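Local coordinates for protein bacterioferritin (Rhodobacter capsulatus, PDB 1JGC) that stores iron in a heme-binding shell of 24 subunits, probably oxidising Fe(2+) with dioxygen and laying down a ferric mineral core in the central cavity, at residues D4-F10 with E103-C108; R61-L65 with D113-I119. All blocks are in the same frame, centred on the assembly; numbering follows the deposited sequence.

Interaction 1. Residues D4-F10 with E103-C108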
loop_
_atom_site.group_PDB
_atom_site.type_symbol
_atom_site.label_atom_id
_atom_site.label_comp_id
_atom_site.label_asym_id
_atom_site.label_seq_id
_atom_site.Cartn_x
_atom_site.Cartn_y
_atom_site.Cartn_z
ATOM N N ASP A 4 -41.736 -11.592 -41.402
ATOM C CA ASP A 4 -42.411 -11.122 -42.602
ATOM C C ASP A 4 -41.395 -11.067 -43.739
ATOM O O ASP A 4 -40.385 -10.368 -43.642
ATOM C CB ASP A 4 -42.970 -9.729 -42.367
ATOM C CG ASP A 4 -43.735 -9.209 -43.555
ATOM O OD1 ASP A 4 -44.955 -9.490 -43.628
ATOM O OD2 ASP A 4 -43.116 -8.536 -44.419
ATOM N N ALA A 5 -41.661 -11.794 -44.817
ATOM C CA ALA A 5 -40.757 -11.825 -45.958
ATOM C C ALA A 5 -40.241 -10.452 -46.386
ATOM O O ALA A 5 -39.052 -10.303 -46.674
ATOM C CB ALA A 5 -41.426 -12.517 -47.153
ATOM N N LYS A 6 -41.107 -9.447 -46.435
ATOM C CA LYS A 6 -40.628 -8.142 -46.874
ATOM C C LYS A 6 -39.768 -7.409 -45.844
ATOM O O LYS A 6 -38.966 -6.553 -46.199
ATOM C CB LYS A 6 -41.788 -7.246 -47.316
ATOM C CG LYS A 6 -41.289 -6.097 -48.171
ATOM C CD LYS A 6 -42.401 -5.262 -48.783
ATOM C CE LYS A 6 -41.794 -4.154 -49.657
ATOM N NZ LYS A 6 -42.812 -3.213 -50.264
ATOM N N VAL A 7 -39.938 -7.726 -44.568
ATOM C CA VAL A 7 -39.126 -7.085 -43.546
ATOM C C VAL A 7 -37.710 -7.614 -43.750
ATOM O O VAL A 7 -36.730 -6.878 -43.664
ATOM C CB VAL A 7 -39.617 -7.442 -42.121
ATOM C CG1 VAL A 7 -38.582 -7.014 -41.088
ATOM C CG2 VAL A 7 -40.946 -6.740 -41.839
ATOM N N ILE A 8 -37.615 -8.901 -44.045
ATOM C CA ILE A 8 -36.331 -9.534 -44.267
ATOM C C ILE A 8 -35.655 -8.921 -45.492
ATOM O O ILE A 8 -34.436 -8.758 -45.528
ATOM C CB ILE A 8 -36.519 -11.056 -44.438
ATOM C CG1 ILE A 8 -37.027 -11.640 -43.112
ATOM C CG2 ILE A 8 -35.225 -11.712 -44.891
ATOM C CD1 ILE A 8 -37.207 -13.135 -43.097
ATOM N N GLU A 9 -36.446 -8.568 -46.495
ATOM C CA GLU A 9 -35.900 -7.960 -47.697
ATOM C C GLU A 9 -35.294 -6.612 -47.324
ATOM O O GLU A 9 -34.179 -6.280 -47.734
ATOM C CB GLU A 9 -37.004 -7.754 -48.729
ATOM C CG GLU A 9 -36.917 -8.656 -49.937
ATOM C CD GLU A 9 -38.181 -8.598 -50.787
ATOM O OE1 GLU A 9 -38.575 -7.485 -51.241
ATOM O OE2 GLU A 9 -38.784 -9.673 -50.993
ATOM N N PHE A 10 -36.044 -5.833 -46.549
ATOM C CA PHE A 10 -35.579 -4.526 -46.117
ATOM C C PHE A 10 -34.301 -4.652 -45.292
ATOM O O PHE A 10 -33.356 -3.888 -45.496
ATOM C CB PHE A 10 -36.665 -3.820 -45.306
ATOM C CG PHE A 10 -37.578 -2.954 -46.137
ATOM C CD1 PHE A 10 -37.062 -1.902 -46.890
ATOM C CD2 PHE A 10 -38.958 -3.167 -46.143
ATOM C CE1 PHE A 10 -37.906 -1.069 -47.639
ATOM C CE2 PHE A 10 -39.807 -2.343 -46.884
ATOM C CZ PHE A 10 -39.280 -1.291 -47.634
ATOM N N GLU A 103 -37.972 4.250 -45.054
ATOM C CA GLU A 103 -38.886 3.450 -45.851
ATOM C C GLU A 103 -39.115 2.108 -45.147
ATOM O O GLU A 103 -40.254 1.706 -44.889
ATOM C CB GLU A 103 -38.246 3.235 -47.212
ATOM C CG GLU A 103 -39.184 2.953 -48.345
ATOM C CD GLU A 103 -38.424 2.794 -49.659
ATOM O OE1 GLU A 103 -37.644 3.725 -50.013
ATOM O OE2 GLU A 103 -38.612 1.740 -50.319
ATOM N N ALA A 104 -38.019 1.421 -44.834
ATOM C CA ALA A 104 -38.099 0.133 -44.156
ATOM C C ALA A 104 -38.835 0.316 -42.837
ATOM O O ALA A 104 -39.715 -0.463 -42.483
ATOM C CB ALA A 104 -36.698 -0.419 -43.900
ATOM N N ARG A 105 -38.472 1.367 -42.120
ATOM C CA ARG A 105 -39.075 1.661 -40.837
ATOM C C ARG A 105 -40.606 1.782 -40.950
ATOM O O ARG A 105 -41.340 1.172 -40.163
ATOM C CB ARG A 105 -38.423 2.932 -40.273
ATOM C CG ARG A 105 -38.925 3.360 -38.931
ATOM C CD ARG A 105 -40.066 4.313 -39.122
ATOM N NE ARG A 105 -40.834 4.441 -37.900
ATOM C CZ ARG A 105 -42.137 4.666 -37.882
ATOM N NH1 ARG A 105 -42.804 4.788 -39.025
ATOM N NH2 ARG A 105 -42.768 4.751 -36.720
ATOM N N ASP A 106 -41.097 2.546 -41.923
ATOM C CA ASP A 106 -42.543 2.665 -42.095
ATOM C C ASP A 106 -43.173 1.292 -42.338
ATOM O O ASP A 106 -44.210 0.971 -41.753
ATOM C CB ASP A 106 -42.897 3.582 -43.271
ATOM C CG ASP A 106 -42.730 5.053 -42.939
ATOM O OD1 ASP A 106 -42.891 5.430 -41.758
ATOM O OD2 ASP A 106 -42.458 5.842 -43.866
ATOM N N TYR A 107 -42.549 0.485 -43.194
ATOM C CA TYR A 107 -43.100 -0.831 -43.482
ATOM C C TYR A 107 -43.155 -1.727 -42.250
ATOM O O TYR A 107 -44.129 -2.452 -42.062
ATOM C CB TYR A 107 -42.318 -1.543 -44.587
ATOM C CG TYR A 107 -42.940 -2.877 -44.933
ATOM C CD1 TYR A 107 -44.127 -2.949 -45.668
ATOM C CD2 TYR A 107 -42.391 -4.069 -44.449
ATOM C CE1 TYR A 107 -44.750 -4.178 -45.900
ATOM C CE2 TYR A 107 -43.005 -5.298 -44.673
ATOM C CZ TYR A 107 -44.183 -5.348 -45.392
ATOM O OH TYR A 107 -44.813 -6.566 -45.558
ATOM N N CYS A 108 -42.119 -1.688 -41.413
ATOM C CA CYS A 108 -42.110 -2.509 -40.209
ATOM C C CYS A 108 -43.277 -2.118 -39.314
ATOM O O CYS A 108 -43.936 -2.973 -38.733
ATOM C CB CYS A 108 -40.792 -2.344 -39.451
ATOM S SG CYS A 108 -39.391 -3.176 -40.249
#
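F10 and Y107 cross between two antiparallel helices of the ferritin four-helix bundle, the start of helix 5-34 and the later part of helix 83-111, whose segment axes run 10.0 Å apart at 161°. The apolar packing centres on F10. A104 CA sits over the middle of one ring face, 3.6 Å from the centroid of F10, while A104 CB touches F10 CD1. F10 CE2 reaches Y107 CB, the two rings meeting obliquely. V7 puts CG2 at the edge of the Y107 ring and CG1 against C108 SG. K6 lies over a face of Y107 with its extended aliphatic chain, a CH-pi contact from CD 4.0 Å from the centroid; the cation-pi attraction of NZ is weak at most. The polar part is a cap. D4, at the N-cap, accepts weak bonds at OD2 from K6 N and V7 N. With CG anti to the backbone N (chi1 -177°), Y107 reaches across to the same oxygen. A phenylalanine in its place would probably leave D4 without its partner from the facing helix. The bond from Y107 OH to D4 OD2, 2.8 Å, arrives on the syn side of the carboxylate, 31° out of its plane.

Interaction 2. Residues R61-L65 with D113-I119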
loop_
_atom_site.group_PDB
_atom_site.type_symbol
_atom_site.label_atom_id
_atom_site.label_comp_id
_atom_site.label_asym_id
_atom_site.label_seq_id
_atom_site.Cartn_x
_atom_site.Cartn_y
_atom_site.Cartn_z
ATOM N N ARG A 61 -30.597 -10.126 -36.527
ATOM C CA ARG A 61 -32.040 -9.983 -36.585
ATOM C C ARG A 61 -32.588 -10.793 -37.749
ATOM O O ARG A 61 -33.662 -11.386 -37.651
ATOM C CB ARG A 61 -32.420 -8.517 -36.749
ATOM C CG ARG A 61 -33.908 -8.265 -36.811
ATOM C CD ARG A 61 -34.608 -8.675 -35.532
ATOM N NE ARG A 61 -36.039 -8.396 -35.610
ATOM C CZ ARG A 61 -36.922 -8.746 -34.683
ATOM N NH1 ARG A 61 -36.523 -9.392 -33.592
ATOM N NH2 ARG A 61 -38.207 -8.467 -34.856
ATOM N N ILE A 62 -31.852 -10.821 -38.853
ATOM C CA ILE A 62 -32.290 -11.572 -40.018
ATOM C C ILE A 62 -32.351 -13.066 -39.703
ATOM O O ILE A 62 -33.323 -13.736 -40.034
ATOM C CB ILE A 62 -31.349 -11.343 -41.214
ATOM C CG1 ILE A 62 -31.590 -9.950 -41.802
ATOM C CG2 ILE A 62 -31.555 -12.431 -42.256
ATOM C CD1 ILE A 62 -30.640 -9.578 -42.932
ATOM N N LEU A 63 -31.315 -13.589 -39.061
ATOM C CA LEU A 63 -31.296 -15.007 -38.731
ATOM C C LEU A 63 -32.428 -15.355 -37.775
ATOM O O LEU A 63 -33.069 -16.386 -37.916
ATOM C CB LEU A 63 -29.952 -15.394 -38.118
ATOM C CG LEU A 63 -28.771 -15.442 -39.087
ATOM C CD1 LEU A 63 -27.498 -15.748 -38.318
ATOM C CD2 LEU A 63 -29.025 -16.498 -40.145
ATOM N N PHE A 64 -32.676 -14.490 -36.801
ATOM C CA PHE A 64 -33.745 -14.735 -35.851
ATOM C C PHE A 64 -35.095 -14.832 -36.562
ATOM O O PHE A 64 -35.923 -15.663 -36.202
ATOM C CB PHE A 64 -33.795 -13.618 -34.814
ATOM C CG PHE A 64 -34.973 -13.703 -33.899
ATOM C CD1 PHE A 64 -35.132 -14.788 -33.051
ATOM C CD2 PHE A 64 -35.940 -12.704 -33.898
ATOM C CE1 PHE A 64 -36.244 -14.874 -32.211
ATOM C CE2 PHE A 64 -37.046 -12.784 -33.067
ATOM C CZ PHE A 64 -37.200 -13.873 -32.220
ATOM N N LEU A 65 -35.316 -13.971 -37.556
ATOM C CA LEU A 65 -36.558 -13.972 -38.323
ATOM C C LEU A 65 -36.525 -15.090 -39.345
ATOM O O LEU A 65 -37.366 -15.155 -40.234
ATOM C CB LEU A 65 -36.762 -12.636 -39.042
ATOM C CG LEU A 65 -37.002 -11.409 -38.147
ATOM C CD1 LEU A 65 -37.244 -10.172 -39.002
ATOM C CD2 LEU A 65 -38.191 -11.669 -37.226
ATOM N N ASP A 113 -44.130 -5.297 -36.938
ATOM C CA ASP A 113 -42.893 -5.875 -36.422
ATOM C C ASP A 113 -42.215 -4.784 -35.582
ATOM O O ASP A 113 -41.362 -4.037 -36.063
ATOM C CB ASP A 113 -41.978 -6.300 -37.570
ATOM C CG ASP A 113 -40.725 -6.993 -37.082
ATOM O OD1 ASP A 113 -40.397 -6.846 -35.883
ATOM O OD2 ASP A 113 -40.063 -7.677 -37.890
ATOM N N ILE A 114 -42.621 -4.704 -34.320
ATOM C CA ILE A 114 -42.125 -3.703 -33.382
ATOM C C ILE A 114 -40.609 -3.654 -33.217
ATOM O O ILE A 114 -39.996 -2.599 -33.369
ATOM C CB ILE A 114 -42.767 -3.915 -31.999
ATOM C CG1 ILE A 114 -44.295 -3.935 -32.144
ATOM C CG2 ILE A 114 -42.299 -2.839 -31.029
ATOM C CD1 ILE A 114 -44.889 -2.675 -32.763
ATOM N N VAL A 115 -40.003 -4.793 -32.906
ATOM C CA VAL A 115 -38.564 -4.843 -32.712
ATOM C C VAL A 115 -37.796 -4.412 -33.958
ATOM O O VAL A 115 -36.891 -3.576 -33.873
ATOM C CB VAL A 115 -38.110 -6.248 -32.285
ATOM C CG1 VAL A 115 -36.607 -6.255 -32.059
ATOM C CG2 VAL A 115 -38.846 -6.661 -31.017
ATOM N N SER A 116 -38.134 -4.963 -35.116
ATOM C CA SER A 116 -37.439 -4.559 -36.336
ATOM C C SER A 116 -37.635 -3.061 -36.601
ATOM O O SER A 116 -36.743 -2.388 -37.112
ATOM C CB SER A 116 -37.932 -5.373 -37.532
ATOM O OG SER A 116 -37.566 -6.734 -37.392
ATOM N N LYS A 117 -38.803 -2.542 -36.243
ATOM C CA LYS A 117 -39.091 -1.130 -36.437
ATOM C C LYS A 117 -38.118 -0.282 -35.619
ATOM O O LYS A 117 -37.516 0.667 -36.133
ATOM C CB LYS A 117 -40.526 -0.816 -36.007
ATOM C CG LYS A 117 -40.923 0.625 -36.224
ATOM C CD LYS A 117 -42.124 1.018 -35.374
ATOM C CE LYS A 117 -41.775 0.979 -33.899
ATOM N NZ LYS A 117 -42.830 1.606 -33.057
ATOM N N ASN A 118 -37.964 -0.624 -34.343
ATOM C CA ASN A 118 -37.062 0.125 -33.483
ATOM C C ASN A 118 -35.611 0.040 -33.927
ATOM O O ASN A 118 -34.839 0.956 -33.683
ATOM C CB ASN A 118 -37.195 -0.327 -32.031
ATOM C CG ASN A 118 -38.535 0.042 -31.440
ATOM O OD1 ASN A 118 -39.149 1.028 -31.851
ATOM N ND2 ASN A 118 -38.996 -0.738 -30.468
ATOM N N ILE A 119 -35.229 -1.055 -34.572
ATOM C CA ILE A 119 -33.862 -1.166 -35.049
ATOM C C ILE A 119 -33.659 -0.087 -36.111
ATOM O O ILE A 119 -32.630 0.592 -36.134
ATOM C CB ILE A 119 -33.581 -2.546 -35.656
ATOM C CG1 ILE A 119 -33.486 -3.588 -34.540
ATOM C CG2 ILE A 119 -32.301 -2.503 -36.477
ATOM C CD1 ILE A 119 -33.259 -5.000 -35.035
#
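The N-terminal turn of helix 114-144 is joined to the last turn of helix 38-64 by R61, whose guanidinium meets S116 and the capping residue D113. The grip on S116 is side-on and doubled: R61 NE donates to S116 OG at 2.9 Å, with an N-H...O angle of 155°, and R61 NH2 donates to the same oxygen at 3.1 Å. S116 OG lies close to the guanidinium plane in both bonds. R61 NH2 also forms a salt bridge to D113 OD1 at 2.9 Å; its hydrogen bond there is weak and bent, and the carboxylate is turned 48° from the guanidinium. The arginine side chain leaves with CG anti to the backbone N and bends at chi2 (62°), which carries the charged group across to this helix start.

D113 is the N-cap of helix 114-144 in the ferritin-like four-helix bundle. Its OD1 accepts from S116 N at 3.0 Å, while OD2 takes the hydroxyl of S116 at 2.7 Å, both partners lying above the carboxylate plane. S116 OG thus accepts two N-H groups of R61 and donates its own hydrogen bond to D113 OD2, so the cap, the serine and the arginine hold one another in position.

Apolar groups sandwich the guanidinium. V115 CG1 lies 3.4 Å above one face of the R61 guanidinium, toward its rim, and L65 CD2 lies over the opposite face. I119 CD1 packs on the aliphatic part of the arginine, 3.8 Å from R61 CG. The remaining nitrogen, R61 NH1, makes a salt bridge to E128 of a neighbouring subunit, a second acidic partner that ties the arginine into the assembly.

Overall arrangement
Both contacts lie toward the same end of the four-helix bundle, their centres 9 Å apart, and both are partly buried. Interaction 1 pairs helices 5-34 and 83-111 mainly by aromatic and aliphatic packing, with V7, A104 and C108 buried inside and exposed K6 and E103 outside. Interaction 2 joins helices 38-64 and 114-144 through a charged network around buried R61 and S116, and reaches a neighbouring subunit. Each contains an N-cap aspartate, which receives a tyrosine hydroxyl in one and an arginine in the other. The contacts meet directly: V7 CG1 packs on D113 OD2, and C108 O probably accepts a hydrogen bond from D113 N at 2.9 Å.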